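Local coordinates for protein homoserine kinase (PDB 3HUL) that probably catalyses the ATP-dependent phosphorylation of L-homoserine to O-phospho-L-homoserine, a late step in threonine biosynthesis, at residues L14-D19 and S188-V193; E54-I59 and L74-D79; I116-E121 and D125-A130; G133-G138 and A197-D202; A228-V233 and V251-P256. One frame throughout, in Å; residues are numbered along the deposited sequence.

Interaction 1 of 5, residues L14-D19 and S188-V193; sequences LGPGFD and SSIANV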
# COMPACT_ATOMS: atom_id res chain seq x y z
N LEU A 14 11.40 15.92 6.86
CA LEU A 14 12.00 14.90 6.01
C LEU A 14 11.98 15.35 4.56
O LEU A 14 10.92 15.50 3.96
CB LEU A 14 11.23 13.57 6.12
CG LEU A 14 11.67 12.39 7.00
CD1 LEU A 14 11.00 11.12 6.45
CD2 LEU A 14 13.18 12.19 7.04
N GLY A 15 13.17 15.57 4.00
CA GLY A 15 13.31 16.15 2.68
C GLY A 15 12.60 17.49 2.54
O GLY A 15 12.62 18.31 3.46
N PRO A 16 11.94 17.71 1.38
CA PRO A 16 11.16 18.91 1.26
C PRO A 16 9.78 18.75 1.90
O PRO A 16 8.93 19.61 1.67
CB PRO A 16 11.07 19.11 -0.25
CG PRO A 16 11.87 18.00 -0.87
CD PRO A 16 11.84 16.92 0.15
N GLY A 17 9.58 17.72 2.72
CA GLY A 17 8.34 17.61 3.52
C GLY A 17 8.27 18.58 4.70
O GLY A 17 7.96 18.20 5.83
N PHE A 18 8.56 19.86 4.41
CA PHE A 18 8.61 20.91 5.42
C PHE A 18 7.31 21.05 6.20
O PHE A 18 6.23 21.19 5.60
CB PHE A 18 9.05 22.24 4.80
CG PHE A 18 9.45 23.27 5.82
CD1 PHE A 18 10.73 23.24 6.40
CD2 PHE A 18 8.55 24.24 6.24
CE1 PHE A 18 11.11 24.19 7.37
CE2 PHE A 18 8.91 25.18 7.21
CZ PHE A 18 10.19 25.17 7.77
N ASP A 19 7.40 21.01 7.53
CA ASP A 19 6.21 21.05 8.39
C ASP A 19 5.17 19.95 8.02
O ASP A 19 3.95 20.12 8.24
CB ASP A 19 5.56 22.44 8.40
CG ASP A 19 6.30 23.45 9.29
OD1 ASP A 19 7.33 23.10 9.93
OD2 ASP A 19 5.84 24.61 9.34
N SER A 188 7.20 21.24 -3.82
CA SER A 188 6.10 20.36 -3.51
C SER A 188 6.25 19.05 -4.28
O SER A 188 6.13 17.98 -3.71
CB SER A 188 4.77 21.05 -3.84
OG SER A 188 3.70 20.20 -3.48
N SER A 189 6.57 19.16 -5.56
CA SER A 189 6.62 17.99 -6.44
C SER A 189 7.71 17.03 -5.99
O SER A 189 7.55 15.82 -6.10
CB SER A 189 6.78 18.39 -7.91
OG SER A 189 8.06 18.96 -8.12
N ILE A 190 8.78 17.55 -5.41
CA ILE A 190 9.87 16.71 -4.89
C ILE A 190 9.47 15.91 -3.64
O ILE A 190 9.86 14.74 -3.47
CB ILE A 190 11.14 17.57 -4.62
CG1 ILE A 190 11.63 18.22 -5.94
CG2 ILE A 190 12.26 16.76 -3.92
CD1 ILE A 190 11.90 17.23 -7.09
N ALA A 191 8.73 16.55 -2.73
CA ALA A 191 8.22 15.84 -1.57
C ALA A 191 7.18 14.78 -2.03
O ALA A 191 7.18 13.66 -1.54
CB ALA A 191 7.61 16.82 -0.58
N ASN A 192 6.31 15.15 -2.96
CA ASN A 192 5.33 14.21 -3.55
C ASN A 192 6.03 12.96 -4.07
O ASN A 192 5.63 11.84 -3.76
CB ASN A 192 4.59 14.84 -4.72
CG ASN A 192 3.74 16.01 -4.33
OD1 ASN A 192 3.52 16.29 -3.14
ND2 ASN A 192 3.19 16.70 -5.34
N VAL A 193 7.08 13.15 -4.87
CA VAL A 193 7.84 12.04 -5.42
C VAL A 193 8.51 11.20 -4.31
O VAL A 193 8.46 9.96 -4.34
CB VAL A 193 8.87 12.52 -6.49
CG1 VAL A 193 9.80 11.37 -6.91
CG2 VAL A 193 8.14 13.06 -7.70
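Pro-16 presses its ring against one flank of helix 181-198, where Ile-190 and Ala-191 receive it. The tight part is a single carbon pair: CG, the outer corner of the proline ring, comes to 3.3 Å from CG2 of Ile-190, closer than carbons normally pack. The two side chains meet at about a right angle. In Ile-190, CG2 stands opposite the backbone N and turns to the proline, while the longer CG1-CD1 arm leads elsewhere; Leu-214 and Met-209 also pack on this isoleucine.

One residue along the helix the fit is easier. Ala-191 CB lies 4.2 Å from Pro-16 CB and 3.9 Å from Gly-17 N, a methyl resting against the ring and the peptide that follows it. The proline is presented by a type II' beta turn from Leu-14 to Gly-17, closed by a 2.9 Å bond from Gly-17 N to Leu-14 O. Gly-15, with a phi of 56°, takes a backbone shape that favours glycine.

Beyond the turn the segment leaves the helix for less enclosed surroundings, and there the partly exposed Phe-18 ring meets Phe-181 of a second subunit. Asn-192, next along the helix, donates from ND2 to Ser-20 OG of that same subunit, so the helix serves the loop and the subunit interface together.

Across the two segments the adhesion is purely apolar. With the carbonyl of Pro-16 satisfied by the indole NE1 of Trp-215, outside both segments, the fit of ring to helix probably rests on shape.

Interaction 2 of 5, residues E54-I59 and L74-D79; sequences ETNVII and LVMTCD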
# COMPACT_ATOMS: atom_id res chain seq x y z
N GLU A 54 7.33 23.31 38.21
CA GLU A 54 6.18 23.60 37.36
C GLU A 54 6.49 24.33 36.04
O GLU A 54 5.60 24.45 35.20
CB GLU A 54 5.10 24.37 38.16
CG GLU A 54 5.21 25.92 38.14
CD GLU A 54 5.57 26.52 39.51
OE1 GLU A 54 6.76 26.89 39.72
OE2 GLU A 54 4.66 26.63 40.36
N THR A 55 7.71 24.84 35.89
CA THR A 55 8.08 25.59 34.68
C THR A 55 8.64 24.67 33.59
O THR A 55 8.66 25.04 32.41
CB THR A 55 9.03 26.81 34.93
OG1 THR A 55 10.19 26.40 35.67
CG2 THR A 55 8.29 27.94 35.69
N ASN A 56 9.09 23.47 33.98
CA ASN A 56 9.38 22.43 33.01
C ASN A 56 8.24 22.31 32.00
O ASN A 56 7.05 22.31 32.38
CB ASN A 56 9.63 21.08 33.66
CG ASN A 56 10.09 20.04 32.67
OD1 ASN A 56 9.33 19.64 31.78
ND2 ASN A 56 11.34 19.60 32.80
N VAL A 57 8.62 22.23 30.72
CA VAL A 57 7.68 22.15 29.59
C VAL A 57 6.55 21.11 29.81
O VAL A 57 5.37 21.41 29.61
CB VAL A 57 8.49 21.91 28.27
CG1 VAL A 57 7.62 21.39 27.16
CG2 VAL A 57 9.20 23.21 27.85
N ILE A 58 6.94 19.91 30.24
CA ILE A 58 6.01 18.82 30.52
C ILE A 58 4.89 19.26 31.46
O ILE A 58 3.71 19.09 31.16
CB ILE A 58 6.75 17.60 31.13
CG1 ILE A 58 7.91 17.18 30.23
CG2 ILE A 58 5.78 16.46 31.41
CD1 ILE A 58 8.83 16.18 30.81
N ILE A 59 5.28 19.85 32.58
CA ILE A 59 4.32 20.30 33.60
C ILE A 59 3.45 21.49 33.14
O ILE A 59 2.22 21.46 33.31
CB ILE A 59 5.02 20.56 34.97
CG1 ILE A 59 5.78 19.29 35.40
CG2 ILE A 59 3.99 20.95 36.05
CD1 ILE A 59 6.87 19.50 36.44
N LEU A 74 7.86 13.30 40.12
CA LEU A 74 8.06 12.48 38.91
C LEU A 74 9.53 12.21 38.75
O LEU A 74 10.35 12.96 39.26
CB LEU A 74 7.55 13.20 37.65
CG LEU A 74 6.14 13.80 37.69
CD1 LEU A 74 6.22 15.29 37.96
CD2 LEU A 74 5.39 13.56 36.41
N VAL A 75 9.85 11.13 38.05
CA VAL A 75 11.23 10.79 37.69
C VAL A 75 11.29 10.71 36.16
O VAL A 75 10.44 10.07 35.54
CB VAL A 75 11.68 9.43 38.30
CG1 VAL A 75 13.18 9.22 38.12
CG2 VAL A 75 11.27 9.33 39.78
N MET A 76 12.33 11.33 35.59
CA MET A 76 12.48 11.49 34.14
C MET A 76 13.79 10.88 33.66
O MET A 76 14.86 11.24 34.14
CB MET A 76 12.48 12.98 33.76
CG MET A 76 11.71 13.32 32.47
SD MET A 76 12.45 14.51 31.31
CE MET A 76 12.40 16.03 32.21
N THR A 77 13.70 9.94 32.71
CA THR A 77 14.85 9.45 31.95
C THR A 77 14.64 9.97 30.53
O THR A 77 13.53 9.93 30.00
CB THR A 77 14.90 7.89 31.95
OG1 THR A 77 15.25 7.42 33.25
CG2 THR A 77 15.93 7.36 30.97
N CYS A 78 15.70 10.49 29.92
CA CYS A 78 15.60 11.00 28.57
C CYS A 78 16.95 10.94 27.89
O CYS A 78 17.88 11.64 28.29
CB CYS A 78 15.07 12.43 28.54
SG CYS A 78 14.64 13.01 26.85
N ASP A 79 17.04 10.09 26.87
CA ASP A 79 18.25 9.99 26.06
C ASP A 79 18.07 10.64 24.68
O ASP A 79 18.87 10.42 23.77
CB ASP A 79 18.81 8.55 26.02
CG ASP A 79 17.92 7.56 25.25
OD1 ASP A 79 16.69 7.75 25.14
OD2 ASP A 79 18.49 6.55 24.76
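The carboxamide of Asn-56 is the flat group here, and it meets the methyl end of Met-76: ND2 lies 3.8 Å from CE, which sits tilted out of the amide plane. The two polar atoms of the amide are otherwise engaged. OD1 accepts from Ile-58 N at 2.9 Å, in the carbonyl plane, while ND2 donates to Pro-51 O. With CG opposite the backbone N (chi1 -174°), the amide folds back over the first turn of helix 57-65, making Asn-56 its N-cap.

Ile-58 supplies the apolar half of the contact. Its CD1 and the thioether of Met-76 reach toward each other tip to tip, 3.8 Å to CE and 4.0 Å to SD. Met-76 bends at both chi2 and chi3, which brings CE against ND2 and CD1 at once, the two lying roughly at right angles as seen from the methyl.

The contact joins helix and second strand of a beta-alpha-beta unit, strand 41-43, helix 57-65 and strand 72-78, in the N-terminal domain of this GHMP kinase. Ile-42 of the first strand packs on both Asn-56 and Met-76.

OD1 and ND2 each have a partner on their own side of the contact, which is consistent with the amide lying against an apolar methyl.

Interaction 3 of 5, residues I116-E121 and D125-A130; sequences IAAEIE and DNVAPA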
# COMPACT_ATOMS: atom_id res chain seq x y z
N ILE A 116 -3.68 18.81 19.58
CA ILE A 116 -3.31 19.67 20.71
C ILE A 116 -1.82 19.95 20.72
O ILE A 116 -1.39 21.09 20.93
CB ILE A 116 -3.74 19.03 22.07
CG1 ILE A 116 -5.27 19.07 22.23
CG2 ILE A 116 -3.02 19.70 23.25
CD1 ILE A 116 -5.82 18.13 23.30
N ALA A 117 -1.04 18.91 20.46
CA ALA A 117 0.42 19.05 20.43
C ALA A 117 0.87 19.94 19.27
O ALA A 117 1.84 20.70 19.40
CB ALA A 117 1.11 17.67 20.38
N ALA A 118 0.18 19.84 18.14
CA ALA A 118 0.54 20.60 16.94
C ALA A 118 0.22 22.09 17.12
O ALA A 118 1.02 22.96 16.74
CB ALA A 118 -0.17 20.03 15.70
N GLU A 119 -0.92 22.37 17.74
CA GLU A 119 -1.32 23.74 18.12
C GLU A 119 -0.27 24.37 19.05
O GLU A 119 0.08 25.53 18.89
CB GLU A 119 -2.69 23.68 18.78
CG GLU A 119 -3.39 25.01 19.02
CD GLU A 119 -4.83 24.81 19.54
OE1 GLU A 119 -5.63 24.07 18.90
OE2 GLU A 119 -5.16 25.39 20.61
N ILE A 120 0.23 23.60 20.01
CA ILE A 120 1.28 24.09 20.91
C ILE A 120 2.59 24.34 20.16
O ILE A 120 3.23 25.39 20.36
CB ILE A 120 1.58 23.12 22.08
CG1 ILE A 120 0.36 23.04 23.02
CG2 ILE A 120 2.82 23.56 22.84
CD1 ILE A 120 0.52 21.98 24.12
N GLU A 121 3.00 23.38 19.33
CA GLU A 121 4.29 23.51 18.67
C GLU A 121 4.30 24.39 17.42
O GLU A 121 5.37 24.91 17.04
CB GLU A 121 4.87 22.13 18.35
CG GLU A 121 5.22 21.31 19.61
CD GLU A 121 6.58 21.66 20.20
OE1 GLU A 121 7.50 20.87 20.02
OE2 GLU A 121 6.73 22.72 20.86
N ASP A 125 4.87 17.95 12.50
CA ASP A 125 5.74 16.89 11.97
C ASP A 125 6.72 16.23 12.94
O ASP A 125 7.31 15.19 12.62
CB ASP A 125 6.36 17.26 10.62
CG ASP A 125 7.11 18.61 10.64
OD1 ASP A 125 6.70 19.56 11.34
OD2 ASP A 125 8.12 18.72 9.91
N ASN A 126 6.91 16.82 14.13
CA ASN A 126 7.47 16.05 15.24
C ASN A 126 6.37 15.35 16.03
O ASN A 126 6.47 14.15 16.25
CB ASN A 126 8.32 16.89 16.19
CG ASN A 126 9.59 17.42 15.53
OD1 ASN A 126 9.62 18.57 15.11
ND2 ASN A 126 10.63 16.57 15.42
N VAL A 127 5.34 16.11 16.42
CA VAL A 127 4.32 15.63 17.37
C VAL A 127 3.40 14.51 16.87
O VAL A 127 3.03 13.63 17.64
CB VAL A 127 3.47 16.80 18.02
CG1 VAL A 127 4.37 17.72 18.88
CG2 VAL A 127 2.67 17.59 16.98
N ALA A 128 3.04 14.52 15.59
CA ALA A 128 2.17 13.47 15.09
C ALA A 128 2.90 12.10 15.15
O ALA A 128 2.37 11.16 15.74
CB ALA A 128 1.66 13.79 13.66
N PRO A 129 4.13 11.99 14.60
CA PRO A 129 4.83 10.71 14.79
C PRO A 129 5.17 10.39 16.27
O PRO A 129 5.24 9.22 16.63
CB PRO A 129 6.11 10.84 13.92
CG PRO A 129 6.20 12.25 13.53
CD PRO A 129 4.87 12.92 13.73
N ALA A 130 5.36 11.41 17.12
CA ALA A 130 5.57 11.14 18.55
C ALA A 130 4.34 10.47 19.17
O ALA A 130 4.47 9.56 19.98
CB ALA A 130 5.94 12.43 19.33
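Glu-121 N donates to Ala-117 O at 2.9 Å, a bond in the last turn of helix 110-121, and both of these residues turn their side chains to Val-127 of the following helix. That one valine carries nearly the whole contact. Its CB comes to 3.4 Å from the CB of Ala-117, tighter than carbons usually pack, and its two methyls divide the neighbouring ground between them.

CG1, opposite the valine carbonyl carbon (chi1 -64°), lies 3.6 Å from Ala-117 CB and 3.8 Å from Glu-121 CG. CG2, held between the backbone N and the carbonyl carbon, reaches instead toward the helix backbone, 3.6 Å from Ala-118 N, with Ala-118 CB at 4.0 Å. The valine thus straddles the methyl of Ala-117, CG1 going toward Glu-121 and CG2 toward the backbone of Ala-118. Small side chains let the backbones come close: the CA atoms of Ala-117 and Val-127 are 6.0 Å apart.

These are two consecutive helices of the N-terminal domain of the GHMP kinase fold, 110-121 and 127-132, joined by a short connection. A third helix, 88-103, lies beside both: Ile-97 packs on Ala-117, and Ser-90 on Val-127 and Glu-121.

Glu-121 meets the valine through its aliphatic part. The chain is bent at chi2 (-82°), and beyond CG the carboxylate has a different partner, OE1 making a weak hydrogen bond with Ser-89 OG; Ser-89 and Ser-90 are both among the residues predicted to bind ATP, at the start of helix 88-103.

Interaction 4 of 5, residues G133-G138 and A197-D202; sequences GNWVVG and AILRND. With SO4 (sulfate ion), chain D.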
# COMPACT_ATOMS: atom_id res chain seq x y z
N GLY A 133 3.50 7.10 16.07
CA GLY A 133 4.57 6.16 15.79
C GLY A 133 4.84 6.14 14.29
O GLY A 133 4.04 6.61 13.48
N ASN A 134 5.99 5.60 13.95
CA ASN A 134 6.39 5.38 12.58
C ASN A 134 6.50 6.68 11.77
O ASN A 134 7.00 7.68 12.26
CB ASN A 134 5.45 4.35 11.93
CG ASN A 134 6.20 3.34 11.14
OD1 ASN A 134 7.04 3.69 10.31
ND2 ASN A 134 5.94 2.06 11.41
N TRP A 135 6.01 6.64 10.53
CA TRP A 135 6.19 7.75 9.58
C TRP A 135 4.82 8.41 9.37
O TRP A 135 3.83 7.71 9.07
CB TRP A 135 6.82 7.24 8.27
CG TRP A 135 6.79 8.20 7.12
CD1 TRP A 135 7.04 9.55 7.15
CD2 TRP A 135 6.48 7.89 5.76
NE1 TRP A 135 6.90 10.08 5.90
CE2 TRP A 135 6.55 9.09 5.02
CE3 TRP A 135 6.18 6.69 5.08
CZ2 TRP A 135 6.33 9.14 3.63
CZ3 TRP A 135 5.94 6.74 3.71
CH2 TRP A 135 6.00 7.97 3.00
N VAL A 136 4.76 9.72 9.62
CA VAL A 136 3.51 10.47 9.43
C VAL A 136 3.69 11.56 8.39
O VAL A 136 4.66 12.32 8.45
CB VAL A 136 2.99 11.10 10.74
CG1 VAL A 136 1.54 11.75 10.52
CG2 VAL A 136 2.93 10.05 11.81
N VAL A 137 2.78 11.58 7.42
CA VAL A 137 2.67 12.69 6.48
C VAL A 137 1.51 13.55 6.95
O VAL A 137 0.38 13.06 7.10
CB VAL A 137 2.43 12.21 5.03
CG1 VAL A 137 2.18 13.40 4.06
CG2 VAL A 137 3.55 11.33 4.55
N GLY A 138 1.77 14.83 7.17
CA GLY A 138 0.83 15.70 7.85
C GLY A 138 0.63 17.03 7.18
O GLY A 138 1.46 17.48 6.37
N ALA A 197 7.76 7.35 -3.78
CA ALA A 197 8.87 6.40 -3.94
C ALA A 197 9.02 5.50 -2.74
O ALA A 197 9.35 4.31 -2.89
CB ALA A 197 10.21 7.14 -4.29
N ILE A 198 8.80 6.07 -1.56
CA ILE A 198 8.91 5.32 -0.33
C ILE A 198 7.93 4.19 -0.39
O ILE A 198 8.25 3.06 0.01
CB ILE A 198 8.72 6.18 0.97
CG1 ILE A 198 9.90 7.13 1.15
CG2 ILE A 198 8.66 5.23 2.20
CD1 ILE A 198 9.68 8.32 2.09
N LEU A 199 6.74 4.48 -0.94
CA LEU A 199 5.68 3.47 -1.01
C LEU A 199 5.86 2.42 -2.13
O LEU A 199 5.15 1.41 -2.15
CB LEU A 199 4.27 4.14 -0.94
CG LEU A 199 4.05 4.67 0.51
CD1 LEU A 199 3.35 6.00 0.60
CD2 LEU A 199 3.27 3.63 1.32
N ARG A 200 6.86 2.61 -3.01
CA ARG A 200 7.30 1.53 -3.91
C ARG A 200 8.47 0.75 -3.29
O ARG A 200 9.06 -0.10 -3.95
CB ARG A 200 7.78 2.09 -5.27
CG ARG A 200 6.73 2.75 -6.15
CD ARG A 200 5.82 1.78 -6.89
NE ARG A 200 6.51 0.70 -7.58
CZ ARG A 200 6.64 0.58 -8.90
NH1 ARG A 200 6.10 1.51 -9.72
NH2 ARG A 200 7.30 -0.48 -9.39
N ASN A 201 8.86 1.11 -2.07
CA ASN A 201 10.11 0.62 -1.44
C ASN A 201 11.37 1.09 -2.22
O ASN A 201 12.41 0.44 -2.15
CB ASN A 201 10.10 -0.90 -1.32
CG ASN A 201 10.98 -1.44 -0.15
OD1 ASN A 201 11.67 -2.47 -0.27
ND2 ASN A 201 10.94 -0.76 0.97
N ASP A 202 11.26 2.19 -2.97
CA ASP A 202 12.41 2.71 -3.76
C ASP A 202 13.16 3.76 -2.95
O ASP A 202 13.01 4.96 -3.19
CB ASP A 202 11.95 3.30 -5.10
CG ASP A 202 13.13 3.62 -6.06
OD1 ASP A 202 14.31 3.69 -5.64
OD2 ASP A 202 12.86 3.80 -7.26
S SO4 D . 6.23 -0.15 -13.08
O1 SO4 D . 5.26 -1.00 -13.78
O2 SO4 D . 7.20 0.46 -14.00
O3 SO4 D . 5.56 0.93 -12.38
O4 SO4 D . 6.93 -1.01 -12.13
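Trp-135 and Ile-198 extend toward each other from opposite directions, the indole from a strand and the isoleucine from the last turn of helix 181-198. CD1 of the isoleucine lies over one face of the six-membered ring, in a CH-pi contact 4.1 Å from the ring centroid and 28° off the normal, displaced toward the rim. CG2 touches at the rim itself, 3.5 Å from CZ3. Setting CG of Trp-135 opposite its backbone N (chi1 168°) carries the ring clear of the strand. Leu-199 adds a looser, oblique touch, its CD1 standing 4.1 Å from CH2, and Phe-152 meets the indole edge-to-face.

This is where strand 135-141, which lies between 21-25 and 144-150 in the large mixed sheet, rests on the C-terminal end of helix 181-198. The helix finishes in a Schellman motif: Asn-201 has positive phi and its backbone N donates to Ile-198 O, and Asp-202 N closes the outer bond to Ala-197 O at 2.9 Å. That oxygen also receives Arg-200 N, from the other face of its plane.

Arg-200 heads away from the tryptophan. Its guanidinium holds a sulfate ion, probably from the crystallisation liquor, by two edge-on bonds: NH1 to O3 at 2.8 Å and NH2 to O4 at 2.8 Å. NH1 is also a donor to Arg-149 O of a second subunit.

Interaction 5 of 5, residues A228-V233 and V251-P256; sequences AQIRDV and VLVFAP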
# COMPACT_ATOMS: atom_id res chain seq x y z
N ALA A 228 28.78 16.74 2.71
CA ALA A 228 29.25 16.15 1.45
C ALA A 228 30.12 14.92 1.70
O ALA A 228 29.98 13.92 1.00
CB ALA A 228 30.01 17.18 0.61
N GLN A 229 30.99 15.02 2.71
CA GLN A 229 31.93 13.96 3.06
C GLN A 229 31.19 12.75 3.66
O GLN A 229 31.48 11.61 3.32
CB GLN A 229 32.96 14.51 4.06
CG GLN A 229 33.80 13.48 4.82
CD GLN A 229 34.45 14.08 6.07
OE1 GLN A 229 33.88 14.95 6.73
NE2 GLN A 229 35.65 13.60 6.40
N ILE A 230 30.24 13.03 4.55
CA ILE A 230 29.39 12.00 5.13
C ILE A 230 28.58 11.29 4.03
O ILE A 230 28.59 10.07 3.97
CB ILE A 230 28.46 12.59 6.23
CG1 ILE A 230 29.29 12.96 7.46
CG2 ILE A 230 27.30 11.61 6.58
CD1 ILE A 230 28.53 13.72 8.54
N ARG A 231 27.95 12.06 3.15
CA ARG A 231 27.29 11.54 1.94
C ARG A 231 28.16 10.62 1.10
O ARG A 231 27.77 9.49 0.81
CB ARG A 231 26.79 12.67 1.05
CG ARG A 231 25.38 13.03 1.29
CD ARG A 231 24.91 14.29 0.56
NE ARG A 231 23.73 14.78 1.28
CZ ARG A 231 23.29 16.03 1.30
NH1 ARG A 231 23.93 16.99 0.64
NH2 ARG A 231 22.21 16.33 2.00
N ASP A 232 29.33 11.13 0.71
CA ASP A 232 30.27 10.37 -0.13
C ASP A 232 30.54 9.00 0.45
O ASP A 232 30.40 8.00 -0.24
CB ASP A 232 31.61 11.11 -0.28
CG ASP A 232 31.53 12.29 -1.22
OD1 ASP A 232 30.53 12.40 -1.97
OD2 ASP A 232 32.47 13.11 -1.20
N VAL A 233 30.89 8.99 1.72
CA VAL A 233 31.22 7.76 2.44
C VAL A 233 30.03 6.80 2.62
O VAL A 233 30.16 5.61 2.35
CB VAL A 233 31.80 8.11 3.82
CG1 VAL A 233 31.90 6.87 4.71
CG2 VAL A 233 33.15 8.85 3.64
N VAL A 251 22.80 15.16 12.09
CA VAL A 251 22.75 14.68 10.73
C VAL A 251 22.34 13.21 10.82
O VAL A 251 22.85 12.46 11.67
CB VAL A 251 24.11 14.83 10.00
CG1 VAL A 251 24.08 14.18 8.61
CG2 VAL A 251 24.51 16.31 9.86
N LEU A 252 21.37 12.83 9.99
CA LEU A 252 20.96 11.44 9.88
C LEU A 252 21.36 10.84 8.56
O LEU A 252 21.23 11.47 7.50
CB LEU A 252 19.44 11.28 10.09
CG LEU A 252 18.88 11.67 11.45
CD1 LEU A 252 17.36 11.83 11.35
CD2 LEU A 252 19.25 10.68 12.57
N VAL A 253 21.86 9.60 8.63
CA VAL A 253 22.18 8.83 7.46
C VAL A 253 21.11 7.76 7.38
O VAL A 253 20.86 7.05 8.34
CB VAL A 253 23.59 8.17 7.58
CG1 VAL A 253 23.87 7.17 6.43
CG2 VAL A 253 24.72 9.25 7.66
N PHE A 254 20.45 7.66 6.24
CA PHE A 254 19.42 6.63 6.06
C PHE A 254 20.04 5.46 5.27
O PHE A 254 20.65 5.69 4.24
CB PHE A 254 18.19 7.21 5.32
CG PHE A 254 17.44 8.29 6.11
CD1 PHE A 254 16.22 8.00 6.73
CD2 PHE A 254 17.94 9.59 6.21
CE1 PHE A 254 15.52 8.99 7.48
CE2 PHE A 254 17.26 10.60 6.93
CZ PHE A 254 16.04 10.29 7.58
N ALA A 255 19.88 4.24 5.75
CA ALA A 255 20.58 3.09 5.13
C ALA A 255 19.82 1.79 5.26
O ALA A 255 19.10 1.60 6.22
CB ALA A 255 21.97 2.92 5.79
N PRO A 256 20.01 0.87 4.30
CA PRO A 256 19.46 -0.48 4.45
C PRO A 256 19.84 -1.03 5.83
O PRO A 256 20.96 -0.76 6.34
CB PRO A 256 20.19 -1.27 3.37
CG PRO A 256 20.53 -0.27 2.34
CD PRO A 256 20.79 1.02 3.06
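Ile-230 of helix 227-235 reaches toward Val-251 and Val-253 of strand 251-255, packing a helix onto one face of the four-stranded antiparallel sheet in the C-terminal part of this GHMP kinase. Strand 251-255 lies inside that sheet, between 241-244 and 156-161. The neighbour of the isoleucine has a polar task instead: Arg-231 forms a salt bridge from NE to OE2 of Glu-211, and its NH2 donates to the backbone O of Ala-242.

Alternation along the strand explains the pairing. Val-251 and Val-253 both direct their side chains at the helix, whereas that of Leu-252, between them, turns to the other face and packs on Leu-157 and Ala-159. Phe-160 and Ala-242, from the flanking strands, complete the surface beneath Ile-230, and Leu-267 of helix 260-268 covers Val-253 as well.

From the helix the isoleucine sets out directly at the strand. CB touches neither valine itself but forks into two branches with separate targets. CG2, opposite the backbone N, is the nearer one and meets CG2 of Val-253 at 3.7 Å; the two side chains pass each other at a slant. The other branch runs through CG1, opposite the carbonyl carbon (chi1 -71°), and continues extended (chi2 172°) to CD1. This tip goes to the other valine, approaching CG1 of Val-251 only loosely at 4.5 Å.

How the interactions relate
All five contacts are buried, yet their settings differ. Interactions 2 and 3 belong to the N-terminal domain, and no other subunit touches them; of the five, only interaction 3, through Glu-121, directly approaches a predicted ATP-binding residue, with interactions 2 and 5 farther off. Interactions 1 and 4 share helix 181-198 and lie beside a second subunit, so intrachain packing there adjoins the oligomer interface. Interaction 5 belongs to the C-terminal sheet. Side-chain packing bridges several of them: Leu-14 of interaction 1 meets Trp-135 of interaction 4 and Phe-254 of interaction 5, and Pro-129 of interaction 3 packs on Val-136 of interaction 4. Aliphatic carbons dominate throughout, with an aromatic face used in interaction 4 and a capping amide in interaction 2.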